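Local atomic coordinates of enoyl-CoA hydratase/isomerase family protein (Ruegeria pomeroyi, PDB entry 3L3S), a protein that belongs to the crotonase superfamily and probably acts as a hydro-lyase on acyl-CoA-type substrates in fatty acid metabolism. Residues 15-20 / 200-205; 106-111 / 196-201; 150-155 / 162-167. All blocks are in the same frame, centred on the assembly; numbering follows the deposited sequence.

Interaction 1: residues 15-20 / 200-205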
# COMPACT_ATOMS: atom_id res chain seq x y z
N GLU B 15 2.20 4.73 -34.83
CA GLU B 15 0.84 4.28 -34.49
C GLU B 15 0.35 4.75 -33.10
O GLU B 15 -0.07 3.95 -32.27
CB GLU B 15 0.71 2.74 -34.61
CG GLU B 15 0.96 2.15 -36.01
CD GLU B 15 0.69 0.64 -36.06
OE1 GLU B 15 1.10 -0.09 -35.13
OE2 GLU B 15 0.07 0.19 -37.05
N GLY B 16 0.49 6.06 -32.86
CA GLY B 16 0.08 6.65 -31.59
C GLY B 16 1.06 6.53 -30.42
O GLY B 16 0.90 7.21 -29.40
N VAL B 17 2.07 5.68 -30.58
CA VAL B 17 3.09 5.46 -29.56
C VAL B 17 4.28 6.39 -29.76
O VAL B 17 4.91 6.36 -30.82
CB VAL B 17 3.58 3.99 -29.57
CG1 VAL B 17 4.46 3.70 -28.37
CG2 VAL B 17 2.40 3.04 -29.62
N LEU B 18 4.56 7.22 -28.76
CA LEU B 18 5.71 8.15 -28.78
C LEU B 18 6.81 7.64 -27.85
O LEU B 18 6.68 7.64 -26.62
CB LEU B 18 5.29 9.58 -28.40
CG LEU B 18 6.35 10.68 -28.20
CD1 LEU B 18 7.23 10.90 -29.43
CD2 LEU B 18 5.67 11.97 -27.83
N THR B 19 7.91 7.21 -28.46
CA THR B 19 9.05 6.69 -27.72
C THR B 19 10.09 7.77 -27.54
O THR B 19 10.54 8.41 -28.50
CB THR B 19 9.64 5.43 -28.41
OG1 THR B 19 8.64 4.41 -28.43
CG2 THR B 19 10.85 4.89 -27.64
N LEU B 20 10.39 8.02 -26.26
CA LEU B 20 11.38 8.99 -25.82
C LEU B 20 12.63 8.20 -25.47
O LEU B 20 12.67 7.47 -24.47
CB LEU B 20 10.85 9.78 -24.61
CG LEU B 20 9.56 10.59 -24.80
CD1 LEU B 20 9.17 11.34 -23.51
CD2 LEU B 20 9.72 11.57 -25.94
N ASP B 200 3.90 -3.75 -28.05
CA ASP B 200 2.58 -4.36 -28.26
C ASP B 200 1.58 -3.86 -27.22
O ASP B 200 0.42 -3.59 -27.55
CB ASP B 200 2.65 -5.89 -28.18
CG ASP B 200 3.46 -6.51 -29.32
OD1 ASP B 200 3.53 -5.93 -30.42
OD2 ASP B 200 4.03 -7.60 -29.10
N LEU B 201 2.05 -3.73 -25.98
CA LEU B 201 1.25 -3.26 -24.85
C LEU B 201 0.88 -1.78 -25.04
O LEU B 201 -0.27 -1.40 -24.82
CB LEU B 201 2.03 -3.49 -23.55
CG LEU B 201 1.33 -3.46 -22.19
CD1 LEU B 201 1.79 -4.63 -21.35
CD2 LEU B 201 1.63 -2.15 -21.50
N ALA B 202 1.85 -0.99 -25.49
CA ALA B 202 1.65 0.44 -25.76
C ALA B 202 0.77 0.63 -27.00
O ALA B 202 -0.16 1.44 -26.99
CB ALA B 202 2.99 1.15 -25.94
N GLY B 203 1.04 -0.19 -28.04
CA GLY B 203 0.28 -0.15 -29.29
C GLY B 203 -1.20 -0.47 -29.13
O GLY B 203 -2.04 0.18 -29.75
N ALA B 204 -1.50 -1.44 -28.26
CA ALA B 204 -2.88 -1.86 -27.95
C ALA B 204 -3.57 -0.76 -27.14
O ALA B 204 -4.75 -0.49 -27.35
CB ALA B 204 -2.88 -3.18 -27.18
N LEU B 205 -2.81 -0.11 -26.25
CA LEU B 205 -3.31 1.00 -25.43
C LEU B 205 -3.66 2.19 -26.31
O LEU B 205 -4.68 2.85 -26.09
CB LEU B 205 -2.27 1.42 -24.39
CG LEU B 205 -2.47 1.01 -22.94
CD1 LEU B 205 -1.29 1.51 -22.13
CD2 LEU B 205 -3.78 1.59 -22.40
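Val17, at the start of strand 17-22, sets its two methyl groups against the helical turn at Ala202 and Gly203. The branches divide the work. CG1 meets the methyl of Ala202, CB, at 3.8 Å, while CG2 lies against the bare backbone of the next residue, 3.8 Å from Gly203 N and just as far from Gly203 CA. Both branches can touch at once because the valine is turned with CG1 anti to the backbone N (chi1 -171°) and CG2 beside that N. Small residues suit the helix side: Ala202 offers a single methyl pointing at the strand, and Gly203, having no side chain, exposes main chain for the second methyl to rest on. The alpha carbons of Val17 and Gly203 accordingly come within 6.3 Å of each other.

Outside this first shell, Gly16, whose positive phi (82°) glycine adopts easily, leads the chain from Glu15 into the strand. Backbone hydrogen bonds from Gly16 and Leu18 to the neighbouring strand 53-58 hold Val17 in place, and Val53 and Val55 of that strand touch its side chain. On the sheet's other face, Leu18 packs on Ala45 of helix 32-45. Strand and helix 194-207 thus meet here in a small, partly buried patch held by van der Waals contact, which implies a weak, non-directional apolar contact, dependent on close fit and with no polar pairing between the two segments.

Interaction 2: residues 106-111 / 196-201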
# COMPACT_ATOMS: atom_id res chain seq x y z
N PRO B 106 -1.11 7.42 -20.92
CA PRO B 106 -0.24 6.39 -20.33
C PRO B 106 1.25 6.55 -20.59
O PRO B 106 1.66 6.86 -21.71
CB PRO B 106 -0.75 5.10 -20.96
CG PRO B 106 -2.17 5.37 -21.21
CD PRO B 106 -2.15 6.78 -21.75
N THR B 107 2.03 6.43 -19.52
CA THR B 107 3.48 6.54 -19.59
C THR B 107 4.11 5.20 -19.16
O THR B 107 3.75 4.64 -18.13
CB THR B 107 4.00 7.70 -18.71
OG1 THR B 107 3.63 7.46 -17.35
CG2 THR B 107 3.38 9.04 -19.17
N ILE B 108 4.97 4.66 -20.02
CA ILE B 108 5.62 3.37 -19.78
C ILE B 108 7.14 3.48 -19.83
O ILE B 108 7.70 3.99 -20.79
CB ILE B 108 5.18 2.29 -20.83
CG1 ILE B 108 3.65 2.13 -20.83
CG2 ILE B 108 5.83 0.93 -20.53
CD1 ILE B 108 3.08 1.57 -22.11
N ALA B 109 7.79 2.93 -18.81
CA ALA B 109 9.24 2.91 -18.73
C ALA B 109 9.80 1.54 -19.11
O ALA B 109 9.32 0.51 -18.63
CB ALA B 109 9.68 3.31 -17.35
N LEU B 110 10.77 1.53 -20.02
CA LEU B 110 11.46 0.31 -20.48
C LEU B 110 12.86 0.34 -19.86
O LEU B 110 13.71 1.15 -20.24
CB LEU B 110 11.53 0.30 -22.02
CG LEU B 110 11.80 -0.95 -22.88
CD1 LEU B 110 11.46 -0.59 -24.32
CD2 LEU B 110 13.23 -1.45 -22.80
N VAL B 111 13.08 -0.55 -18.89
CA VAL B 111 14.34 -0.65 -18.13
C VAL B 111 15.14 -1.93 -18.43
O VAL B 111 14.67 -3.03 -18.17
CB VAL B 111 14.04 -0.53 -16.60
CG1 VAL B 111 15.29 -0.65 -15.76
CG2 VAL B 111 13.37 0.79 -16.32
N THR B 196 9.47 -5.92 -27.70
CA THR B 196 8.19 -6.27 -28.33
C THR B 196 7.03 -6.17 -27.34
O THR B 196 5.99 -5.63 -27.69
CB THR B 196 8.17 -7.70 -28.92
OG1 THR B 196 8.61 -8.64 -27.93
CG2 THR B 196 9.04 -7.79 -30.16
N HIS B 197 7.25 -6.64 -26.11
CA HIS B 197 6.25 -6.62 -25.05
C HIS B 197 5.71 -5.21 -24.80
O HIS B 197 4.50 -5.02 -24.76
CB HIS B 197 6.83 -7.18 -23.75
CG HIS B 197 5.82 -7.31 -22.64
ND1 HIS B 197 5.05 -8.43 -22.48
CD2 HIS B 197 5.47 -6.45 -21.65
CE1 HIS B 197 4.26 -8.27 -21.43
NE2 HIS B 197 4.50 -7.08 -20.91
N VAL B 198 6.62 -4.25 -24.65
CA VAL B 198 6.30 -2.84 -24.41
C VAL B 198 5.63 -2.23 -25.64
O VAL B 198 4.60 -1.57 -25.51
CB VAL B 198 7.58 -2.04 -24.02
CG1 VAL B 198 7.30 -0.53 -23.94
CG2 VAL B 198 8.09 -2.53 -22.68
N ALA B 199 6.16 -2.52 -26.83
CA ALA B 199 5.62 -2.01 -28.09
C ALA B 199 4.19 -2.49 -28.38
O ALA B 199 3.36 -1.70 -28.84
CB ALA B 199 6.55 -2.35 -29.24
N ASP B 200 3.90 -3.75 -28.05
CA ASP B 200 2.58 -4.36 -28.26
C ASP B 200 1.58 -3.86 -27.22
O ASP B 200 0.42 -3.59 -27.55
CB ASP B 200 2.65 -5.89 -28.18
CG ASP B 200 3.46 -6.51 -29.32
OD1 ASP B 200 3.53 -5.93 -30.42
OD2 ASP B 200 4.03 -7.60 -29.10
N LEU B 201 2.05 -3.73 -25.98
CA LEU B 201 1.25 -3.26 -24.85
C LEU B 201 0.88 -1.78 -25.04
O LEU B 201 -0.27 -1.40 -24.82
CB LEU B 201 2.03 -3.49 -23.55
CG LEU B 201 1.33 -3.46 -22.19
CD1 LEU B 201 1.79 -4.63 -21.35
CD2 LEU B 201 1.63 -2.15 -21.50
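Val198 fits between Ile108 and Leu110, the two side chains that strand 107-111 directs at helix 194-207, in an alpha-on-beta layer of the crotonase fold. The short helical segment runs almost exactly antiparallel to the strand, at 171°, with the axes 9.8 Å apart. Alternation along the strand puts Ile108 and Leu110 on the helix side and turns Ala109 to the opposite face, so the two large residues stand as bumps with a hollow between them.

The valine fills that hollow with both branches. Its CG1 reaches Ile108 CG2 at 4.0 Å, the two side chains overlapping side by side as they point opposite ways. Its CG2 reaches Leu110 CG, also at 4.0 Å, the two side chains meeting at a slant, and Leu110 CD1 closes over the same residue, 4.2 Å from Val198 CB. With CG1 anti to the backbone N (chi1 173°), the valine spreads its methyls towards the two neighbours. A branched residue therefore suits this position: CG2 meets Leu110, while CG1 lies against Ile108 and also near Leu110 CD1.

One helical turn further on, Leu201 adds a second bump beyond Ile108. Val55 and Tyr130, from the strands flanking 107-111, also touch Val198, so the hollow is walled by three strands. Tyr130 and Leu128 touch Leu201 too, and Thr170 of a second subunit packs on it. Ile108 carries its longer branch beside the backbone N, and at its end CD1 lies 4.0 Å from Leu201 CD2.

Interaction 3: residues 150-155 / 162-167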
# COMPACT_ATOMS: atom_id res chain seq x y z
N THR B 150 13.95 13.78 -2.97
CA THR B 150 13.02 13.91 -4.10
C THR B 150 12.75 12.57 -4.81
O THR B 150 11.60 12.31 -5.12
CB THR B 150 13.39 15.08 -5.07
OG1 THR B 150 14.77 15.02 -5.45
CG2 THR B 150 13.11 16.42 -4.43
N PRO B 151 13.77 11.70 -5.02
CA PRO B 151 13.43 10.44 -5.68
C PRO B 151 12.57 9.51 -4.84
O PRO B 151 11.76 8.77 -5.40
CB PRO B 151 14.80 9.83 -6.00
CG PRO B 151 15.61 11.01 -6.25
CD PRO B 151 15.24 11.88 -5.10
N ALA B 152 12.66 9.64 -3.51
CA ALA B 152 11.87 8.80 -2.60
C ALA B 152 10.38 9.18 -2.58
O ALA B 152 9.55 8.40 -2.12
CB ALA B 152 12.44 8.80 -1.19
N VAL B 153 10.05 10.36 -3.13
CA VAL B 153 8.67 10.83 -3.24
C VAL B 153 7.90 9.96 -4.23
O VAL B 153 6.88 9.38 -3.88
CB VAL B 153 8.61 12.33 -3.64
CG1 VAL B 153 7.17 12.79 -3.89
CG2 VAL B 153 9.21 13.19 -2.55
N ALA B 154 8.43 9.83 -5.45
CA ALA B 154 7.80 9.01 -6.48
C ALA B 154 7.90 7.52 -6.16
O ALA B 154 6.94 6.79 -6.40
CB ALA B 154 8.41 9.31 -7.85
N VAL B 155 9.02 7.10 -5.58
CA VAL B 155 9.25 5.69 -5.19
C VAL B 155 8.29 5.25 -4.06
O VAL B 155 7.73 4.15 -4.13
CB VAL B 155 10.75 5.41 -4.79
CG1 VAL B 155 10.96 3.96 -4.41
CG2 VAL B 155 11.67 5.74 -5.95
N ARG B 162 8.06 -0.07 4.21
CA ARG B 162 9.26 -0.76 4.66
C ARG B 162 10.30 -0.82 3.55
O ARG B 162 11.50 -0.65 3.80
CB ARG B 162 8.95 -2.19 5.09
CG ARG B 162 8.11 -2.29 6.33
CD ARG B 162 8.91 -2.15 7.56
NE ARG B 162 8.25 -2.72 8.71
CZ ARG B 162 8.36 -2.24 9.94
NH1 ARG B 162 9.10 -1.17 10.16
NH2 ARG B 162 7.83 -2.90 10.96
N ALA B 163 9.81 -1.03 2.33
CA ALA B 163 10.64 -1.14 1.15
C ALA B 163 11.40 0.14 0.82
O ALA B 163 12.62 0.10 0.69
CB ALA B 163 9.81 -1.60 -0.01
N VAL B 164 10.70 1.28 0.79
CA VAL B 164 11.32 2.59 0.51
C VAL B 164 12.27 3.03 1.61
O VAL B 164 13.26 3.70 1.35
CB VAL B 164 10.32 3.77 0.41
CG1 VAL B 164 10.76 4.73 -0.68
CG2 VAL B 164 8.92 3.31 0.26
N THR B 165 11.91 2.69 2.85
CA THR B 165 12.73 3.04 4.00
C THR B 165 14.05 2.29 3.98
O THR B 165 15.08 2.86 4.31
CB THR B 165 11.97 2.85 5.33
OG1 THR B 165 10.74 3.59 5.27
CG2 THR B 165 12.78 3.38 6.52
N GLU B 166 14.04 1.04 3.51
CA GLU B 166 15.27 0.27 3.44
C GLU B 166 16.16 0.74 2.30
O GLU B 166 17.37 0.82 2.48
CB GLU B 166 15.02 -1.24 3.36
CG GLU B 166 16.24 -2.06 3.85
CD GLU B 166 16.20 -3.53 3.47
OE1 GLU B 166 15.90 -3.86 2.30
OE2 GLU B 166 16.50 -4.37 4.35
N MSE B 167 15.56 1.13 1.17
CA MSE B 167 16.32 1.60 0.01
C MSE B 167 17.04 2.90 0.32
O MSE B 167 18.24 3.03 0.10
CB MSE B 167 15.42 1.84 -1.21
CG MSE B 167 14.72 0.64 -1.76
SE MSE B 167 14.01 1.07 -3.52
CE MSE B 167 15.60 0.70 -4.58
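Ala152 is the first residue of helix 150-155 to touch helix 161-170. Its carbonyl oxygen lies 4.1 Å from Val164 CG1, and its methyl, CB, stands 4.4 Å from the same carbon, a looser approach. An alanine is apt here: its short side chain lets the methyl of Val164 come close to the backbone of the first helix. Ser156 OG hydrogen-bonds to the carbonyl oxygens of both Ala152 and Val153. Val153 faces away from the second helix and packs on His223 of the third subunit, while Ala154 turns to Gln121 and Ala124 of helix 118-124.

Val155 and Val164 form the centre of the contact. Val155 CG1, anti to the backbone N (chi1 180°), extends to Val164 CG1 at 3.8 Å, each valine reaching alongside the other from its own helix, and it also touches the selenium, SE, of selenomethionine Met167 at 4.3 Å. The beta-branched valines present short, compact methyl groups, whereas the long, flexible Met167 reaches across from one turn further along its helix.

The two short helical segments run nearly antiparallel, 158° between directions and 10.5 Å between axes, as a helical hairpin. Ile159 in the connecting loop packs on Val164 and Met167, and Trp178 of helix 176-182 and Leu120 of helix 118-124 also touch Met167. On the far side of helix 161-170, Arg162 and Glu166 hydrogen-bond to the third subunit, Glu166 to its Tyr130 on strand 128-131, so the hairpin lies between its own chain's helices and a neighbour in the trimer.

From the N terminus, the chain enters the sheet at 15-20, and interaction 1 closes on that strand only when residues 200-205 return some 180 residues later. Within this loop the chain reaches strand 107-111, which interaction 2 joins to residues 196-201, the preceding part of the same helix. Its loop opens later and ends on the same helix as that of interaction 1, sharing Asp200 and Leu201; Ala202 CB packs on Ile108 CD1 where the two touch. Helix 194-207 in this way spans separate strands of one sheet. Interaction 3, a local hairpin between 150-155 and 162-167, nests inside both loops but lies across the chain's centre, its centre about 23 Å from that of interaction 2.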